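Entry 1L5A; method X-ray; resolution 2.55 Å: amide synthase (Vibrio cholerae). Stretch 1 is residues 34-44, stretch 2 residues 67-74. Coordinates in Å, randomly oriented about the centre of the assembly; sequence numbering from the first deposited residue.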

ATOM      1  N   ASP A  34      -8.215  41.476  14.599  1.00 38.26           N
ATOM      2  CA  ASP A  34      -7.530  42.419  13.706  1.00 32.99           C
ATOM      3  C   ASP A  34      -8.188  42.278  12.338  1.00 35.20           C
ATOM      4  O   ASP A  34      -7.875  41.343  11.594  1.00 35.95           O
ATOM      5  CB  ASP A  34      -6.038  42.059  13.616  1.00 35.95           C
ATOM      6  CG  ASP A  34      -5.225  43.063  12.794  1.00 39.41           C
ATOM      7  OD1 ASP A  34      -5.545  43.294  11.612  1.00 42.13           O
ATOM      8  OD2 ASP A  34      -4.247  43.617  13.336  1.00 46.42           O
ATOM      9  N   THR A  35      -9.099  43.194  12.007  1.00 35.14           N
ATOM     10  CA  THR A  35      -9.829  43.135  10.730  1.00 38.11           C
ATOM     11  C   THR A  35      -8.928  42.865   9.546  1.00 40.46           C
ATOM     12  O   THR A  35      -9.120  41.904   8.805  1.00 47.96           O
ATOM     13  CB  THR A  35     -10.608  44.450  10.425  1.00 33.77           C
ATOM     14  OG1 THR A  35     -11.413  44.810  11.553  1.00 33.80           O
ATOM     15  CG2 THR A  35     -11.523  44.266   9.211  1.00 25.05           C
ATOM     16  N   THR A  36      -7.939  43.724   9.372  1.00 43.28           N
ATOM     17  CA  THR A  36      -7.015  43.599   8.261  1.00 42.85           C
ATOM     18  C   THR A  36      -6.356  42.229   8.176  1.00 35.79           C
ATOM     19  O   THR A  36      -6.362  41.614   7.124  1.00 37.83           O
ATOM     20  CB  THR A  36      -5.965  44.731   8.324  1.00 42.58           C
ATOM     21  OG1 THR A  36      -6.629  45.982   8.082  1.00 39.75           O
ATOM     22  CG2 THR A  36      -4.875  44.531   7.283  1.00 32.94           C
ATOM     23  N   LEU A  37      -5.798  41.736   9.266  1.00 33.30           N
ATOM     24  CA  LEU A  37      -5.180  40.416   9.214  1.00 36.58           C
ATOM     25  C   LEU A  37      -6.182  39.281   8.891  1.00 33.95           C
ATOM     26  O   LEU A  37      -5.833  38.302   8.208  1.00 31.71           O
ATOM     27  CB  LEU A  37      -4.417  40.132  10.520  1.00 27.83           C
ATOM     28  CG  LEU A  37      -3.192  41.037  10.823  1.00 35.46           C
ATOM     29  CD1 LEU A  37      -2.397  40.444  11.975  1.00 31.26           C
ATOM     30  CD2 LEU A  37      -2.270  41.157   9.617  1.00 15.17           C
ATOM     31  N   LEU A  38      -7.428  39.415   9.346  1.00 33.03           N
ATOM     32  CA  LEU A  38      -8.441  38.391   9.066  1.00 31.65           C
ATOM     33  C   LEU A  38      -8.691  38.385   7.566  1.00 28.54           C
ATOM     34  O   LEU A  38      -8.749  37.325   6.942  1.00 31.91           O
ATOM     35  CB  LEU A  38      -9.745  38.691   9.817  1.00 34.17           C
ATOM     36  CG  LEU A  38     -10.969  37.751   9.796  1.00 36.98           C
ATOM     37  CD1 LEU A  38     -11.623  37.815   8.456  1.00 35.30           C
ATOM     38  CD2 LEU A  38     -10.574  36.321  10.130  1.00 34.82           C
ATOM     39  N   LEU A  39      -8.817  39.571   6.987  1.00 22.08           N
ATOM     40  CA  LEU A  39      -9.051  39.687   5.556  1.00 25.61           C
ATOM     41  C   LEU A  39      -7.917  39.059   4.751  1.00 31.41           C
ATOM     42  O   LEU A  39      -8.162  38.370   3.757  1.00 36.47           O
ATOM     43  CB  LEU A  39      -9.220  41.155   5.147  1.00 31.54           C
ATOM     44  CG  LEU A  39     -10.472  41.928   5.577  1.00 35.39           C
ATOM     45  CD1 LEU A  39     -10.458  43.274   4.890  1.00 31.68           C
ATOM     46  CD2 LEU A  39     -11.737  41.185   5.186  1.00 27.88           C
ATOM     47  N   ARG A  40      -6.678  39.308   5.167  1.00 31.30           N
ATOM     48  CA  ARG A  40      -5.514  38.747   4.491  1.00 25.56           C
ATOM     49  C   ARG A  40      -5.594  37.228   4.653  1.00 26.24           C
ATOM     50  O   ARG A  40      -5.420  36.470   3.692  1.00 21.27           O
ATOM     51  CB  ARG A  40      -4.239  39.267   5.150  1.00 31.55           C
ATOM     52  CG  ARG A  40      -2.961  38.629   4.649  1.00 30.80           C
ATOM     53  CD  ARG A  40      -2.652  39.043   3.229  1.00 34.06           C
ATOM     54  NE  ARG A  40      -1.347  38.551   2.784  1.00 31.70           N
ATOM     55  CZ  ARG A  40      -0.969  38.517   1.513  1.00 35.51           C
ATOM     56  NH1 ARG A  40      -1.794  38.943   0.560  1.00 31.42           N
ATOM     57  NH2 ARG A  40       0.227  38.056   1.192  1.00 38.06           N
ATOM     58  N   ALA A  41      -5.838  36.795   5.888  1.00 20.14           N
ATOM     59  CA  ALA A  41      -5.969  35.372   6.179  1.00 20.25           C
ATOM     60  C   ALA A  41      -7.003  34.723   5.262  1.00 24.32           C
ATOM     61  O   ALA A  41      -6.726  33.664   4.688  1.00 22.37           O
ATOM     62  CB  ALA A  41      -6.367  35.163   7.629  1.00 15.58           C
ATOM     63  N   LEU A  42      -8.182  35.348   5.106  1.00 17.73           N
ATOM     64  CA  LEU A  42      -9.210  34.765   4.249  1.00 17.72           C
ATOM     65  C   LEU A  42      -8.745  34.738   2.800  1.00 20.99           C
ATOM     66  O   LEU A  42      -8.948  33.749   2.106  1.00 31.66           O
ATOM     67  CB  LEU A  42     -10.539  35.523   4.384  1.00 25.65           C
ATOM     68  CG  LEU A  42     -11.706  35.138   3.456  1.00 23.17           C
ATOM     69  CD1 LEU A  42     -12.161  33.726   3.714  1.00 29.38           C
ATOM     70  CD2 LEU A  42     -12.852  36.074   3.684  1.00 26.23           C
ATOM     71  N   HIS A  43      -8.110  35.819   2.345  1.00 26.39           N
ATOM     72  CA  HIS A  43      -7.582  35.911   0.978  1.00 21.15           C
ATOM     73  C   HIS A  43      -6.522  34.826   0.744  1.00 26.42           C
ATOM     74  O   HIS A  43      -6.422  34.253  -0.348  1.00 24.38           O
ATOM     75  CB  HIS A  43      -6.940  37.275   0.754  1.00 23.45           C
ATOM     76  CG  HIS A  43      -6.107  37.349  -0.486  1.00 32.36           C
ATOM     77  ND1 HIS A  43      -6.622  37.716  -1.710  1.00 41.47           N
ATOM     78  CD2 HIS A  43      -4.798  37.070  -0.698  1.00 32.21           C
ATOM     79  CE1 HIS A  43      -5.668  37.661  -2.623  1.00 40.06           C
ATOM     80  NE2 HIS A  43      -4.552  37.269  -2.035  1.00 35.58           N
ATOM     81  N   LEU A  44      -5.700  34.571   1.755  1.00 24.67           N
ATOM     82  CA  LEU A  44      -4.684  33.538   1.635  1.00 28.99           C
ATOM     83  C   LEU A  44      -5.342  32.154   1.573  1.00 30.99           C
ATOM     84  O   LEU A  44      -5.048  31.353   0.678  1.00 32.33           O
ATOM     85  CB  LEU A  44      -3.707  33.598   2.821  1.00 31.73           C
ATOM     86  CG  LEU A  44      -2.695  34.758   2.828  1.00 35.41           C
ATOM     87  CD1 LEU A  44      -1.817  34.651   4.061  1.00 19.84           C
ATOM     88  CD2 LEU A  44      -1.828  34.712   1.563  1.00 24.45           C
TER
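Stretch 2, residues 67-74: FSPPIDYQ

Stretch 2 runs as an extended segment along one side of the helix that begins at Thr 35 and continues beyond Leu 44, its loop giving way to a strand that includes residues 72-74. Its direction is opposite to that of the helix: Ser 68 lies near His 43, toward the end of the stretch, whereas Tyr 73 reaches back to Thr 35 in the first turn. The closest pair of CA atoms across the stretches is that of His 43 and Ile 71, 6.8 Å apart. Because the segment is extended, side chains alternate, so that Ile 71 and Tyr 73 point toward the helix while Pro 70 and Asp 72 point away.

Ile 71 contributes the largest contact. With chi1 m and chi2 t, its side chain is extended and Ile 71 CD1 is set against the helix backbone, 3.1 Å from His 43 N and 3.9 Å from Leu 39 O. These two backbone atoms are already paired in the helical hydrogen bond from His 43 N to Leu 39 O (2.9 Å), so the methyl packs against a satisfied backbone. Ile 71 CD1 also lies 3.5 Å from Leu 42 CG and 3.5 Å from His 43 CB.

Two residues on, Tyr 73 (chi1 t) covers the next part of the helix surface. Leu 39 CD1 sits over one face of its ring, 3.8 Å from the ring centroid and 17° off the normal, a CH-pi contact, while Leu 39 CD2 approaches Tyr 73 CD1 at 3.6 Å. Farther along the ring, Tyr 73 OH comes within 3.3 Å of Thr 35 CG2.

No direct hydrogen bond joins the stretches. Instead, a water bridges them near His 43, lying 2.8 Å from His 43 ND1 and donating to Pro 69 O, also at 2.8 Å.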

ATOM      1  N   PHE A  67      -8.160  33.514 -11.735  1.00 27.07           N
ATOM      2  CA  PHE A  67      -8.047  34.353 -10.549  1.00 24.05           C
ATOM      3  C   PHE A  67      -8.708  33.712  -9.339  1.00 30.63           C
ATOM      4  O   PHE A  67      -9.641  32.930  -9.480  1.00 32.07           O
ATOM      5  CB  PHE A  67      -8.685  35.722 -10.836  1.00 22.31           C
ATOM      6  CG  PHE A  67      -8.125  36.416 -12.056  1.00 27.48           C
ATOM      7  CD1 PHE A  67      -8.955  37.157 -12.890  1.00 30.95           C
ATOM      8  CD2 PHE A  67      -6.771  36.323 -12.377  1.00 20.47           C
ATOM      9  CE1 PHE A  67      -8.444  37.788 -14.026  1.00 30.61           C
ATOM     10  CE2 PHE A  67      -6.258  36.944 -13.499  1.00 17.48           C
ATOM     11  CZ  PHE A  67      -7.089  37.678 -14.329  1.00 30.76           C
ATOM     12  N   SER A  68      -8.229  34.031  -8.143  1.00 34.52           N
ATOM     13  CA  SER A  68      -8.850  33.461  -6.955  1.00 38.41           C
ATOM     14  C   SER A  68     -10.133  34.213  -6.663  1.00 41.65           C
ATOM     15  O   SER A  68     -10.332  35.339  -7.106  1.00 44.52           O
ATOM     16  CB  SER A  68      -7.913  33.524  -5.733  1.00 42.52           C
ATOM     17  OG  SER A  68      -7.328  34.807  -5.536  1.00 44.34           O
ATOM     18  N   PRO A  69     -11.044  33.583  -5.931  1.00 47.28           N
ATOM     19  CA  PRO A  69     -12.321  34.208  -5.576  1.00 43.46           C
ATOM     20  C   PRO A  69     -12.157  35.582  -4.885  1.00 40.53           C
ATOM     21  O   PRO A  69     -11.297  35.763  -4.013  1.00 36.29           O
ATOM     22  CB  PRO A  69     -12.944  33.174  -4.634  1.00 41.79           C
ATOM     23  CG  PRO A  69     -12.441  31.880  -5.183  1.00 38.56           C
ATOM     24  CD  PRO A  69     -10.990  32.182  -5.471  1.00 42.45           C
ATOM     25  N   PRO A  70     -12.980  36.565  -5.273  1.00 35.24           N
ATOM     26  CA  PRO A  70     -12.909  37.905  -4.662  1.00 33.06           C
ATOM     27  C   PRO A  70     -13.380  37.792  -3.217  1.00 30.55           C
ATOM     28  O   PRO A  70     -14.137  36.895  -2.878  1.00 30.55           O
ATOM     29  CB  PRO A  70     -13.930  38.740  -5.454  1.00 24.03           C
ATOM     30  CG  PRO A  70     -14.286  37.898  -6.655  1.00 25.74           C
ATOM     31  CD  PRO A  70     -14.059  36.467  -6.268  1.00 32.84           C
ATOM     32  N   ILE A  71     -12.941  38.709  -2.375  1.00 31.94           N
ATOM     33  CA  ILE A  71     -13.390  38.740  -1.002  1.00 32.81           C
ATOM     34  C   ILE A  71     -14.098  40.078  -0.838  1.00 40.30           C
ATOM     35  O   ILE A  71     -13.459  41.121  -0.833  1.00 47.12           O
ATOM     36  CB  ILE A  71     -12.238  38.694  -0.020  1.00 33.55           C
ATOM     37  CG1 ILE A  71     -11.555  37.330  -0.095  1.00 36.69           C
ATOM     38  CG2 ILE A  71     -12.758  38.981   1.378  1.00 34.30           C
ATOM     39  CD1 ILE A  71     -10.464  37.156   0.908  1.00 38.49           C
ATOM     40  N   ASP A  72     -15.418  40.043  -0.724  1.00 41.34           N
ATOM     41  CA  ASP A  72     -16.201  41.253  -0.577  1.00 39.73           C
ATOM     42  C   ASP A  72     -16.232  41.669   0.892  1.00 36.62           C
ATOM     43  O   ASP A  72     -16.854  41.005   1.732  1.00 43.68           O
ATOM     44  CB  ASP A  72     -17.615  41.015  -1.147  1.00 46.42           C
ATOM     45  CG  ASP A  72     -18.580  42.182  -0.885  1.00 65.41           C
ATOM     46  OD1 ASP A  72     -18.205  43.352  -1.140  1.00 71.19           O
ATOM     47  OD2 ASP A  72     -19.730  41.926  -0.434  1.00 71.54           O
ATOM     48  N   TYR A  73     -15.531  42.757   1.203  1.00 27.31           N
ATOM     49  CA  TYR A  73     -15.470  43.286   2.570  1.00 28.10           C
ATOM     50  C   TYR A  73     -16.250  44.592   2.763  1.00 34.25           C
ATOM     51  O   TYR A  73     -16.280  45.451   1.883  1.00 33.71           O
ATOM     52  CB  TYR A  73     -14.026  43.560   2.974  1.00 22.67           C
ATOM     53  CG  TYR A  73     -13.913  44.332   4.266  1.00 21.72           C
ATOM     54  CD1 TYR A  73     -14.255  43.752   5.474  1.00 26.66           C
ATOM     55  CD2 TYR A  73     -13.467  45.645   4.279  1.00 25.40           C
ATOM     56  CE1 TYR A  73     -14.145  44.454   6.670  1.00 29.01           C
ATOM     57  CE2 TYR A  73     -13.361  46.366   5.478  1.00 19.73           C
ATOM     58  CZ  TYR A  73     -13.694  45.761   6.665  1.00 28.98           C
ATOM     59  OH  TYR A  73     -13.541  46.437   7.854  1.00 30.45           O
ATOM     60  N   GLN A  74     -16.869  44.745   3.926  1.00 30.99           N
ATOM     61  CA  GLN A  74     -17.594  45.968   4.214  1.00 33.31           C
ATOM     62  C   GLN A  74     -17.490  46.317   5.687  1.00 34.34           C
ATOM     63  O   GLN A  74     -17.741  45.480   6.558  1.00 31.69           O
ATOM     64  CB  GLN A  74     -19.067  45.853   3.800  1.00 27.14           C
ATOM     65  CG  GLN A  74     -19.307  45.911   2.295  1.00 35.35           C
ATOM     66  CD  GLN A  74     -20.767  45.670   1.909  1.00 47.96           C
ATOM     67  OE1 GLN A  74     -21.684  46.350   2.395  1.00 50.48           O
ATOM     68  NE2 GLN A  74     -20.990  44.698   1.025  1.00 46.75           N
TER
HETATM   69  O   HOH W   1      -8.891  36.955  -3.241  1.00 38.29           O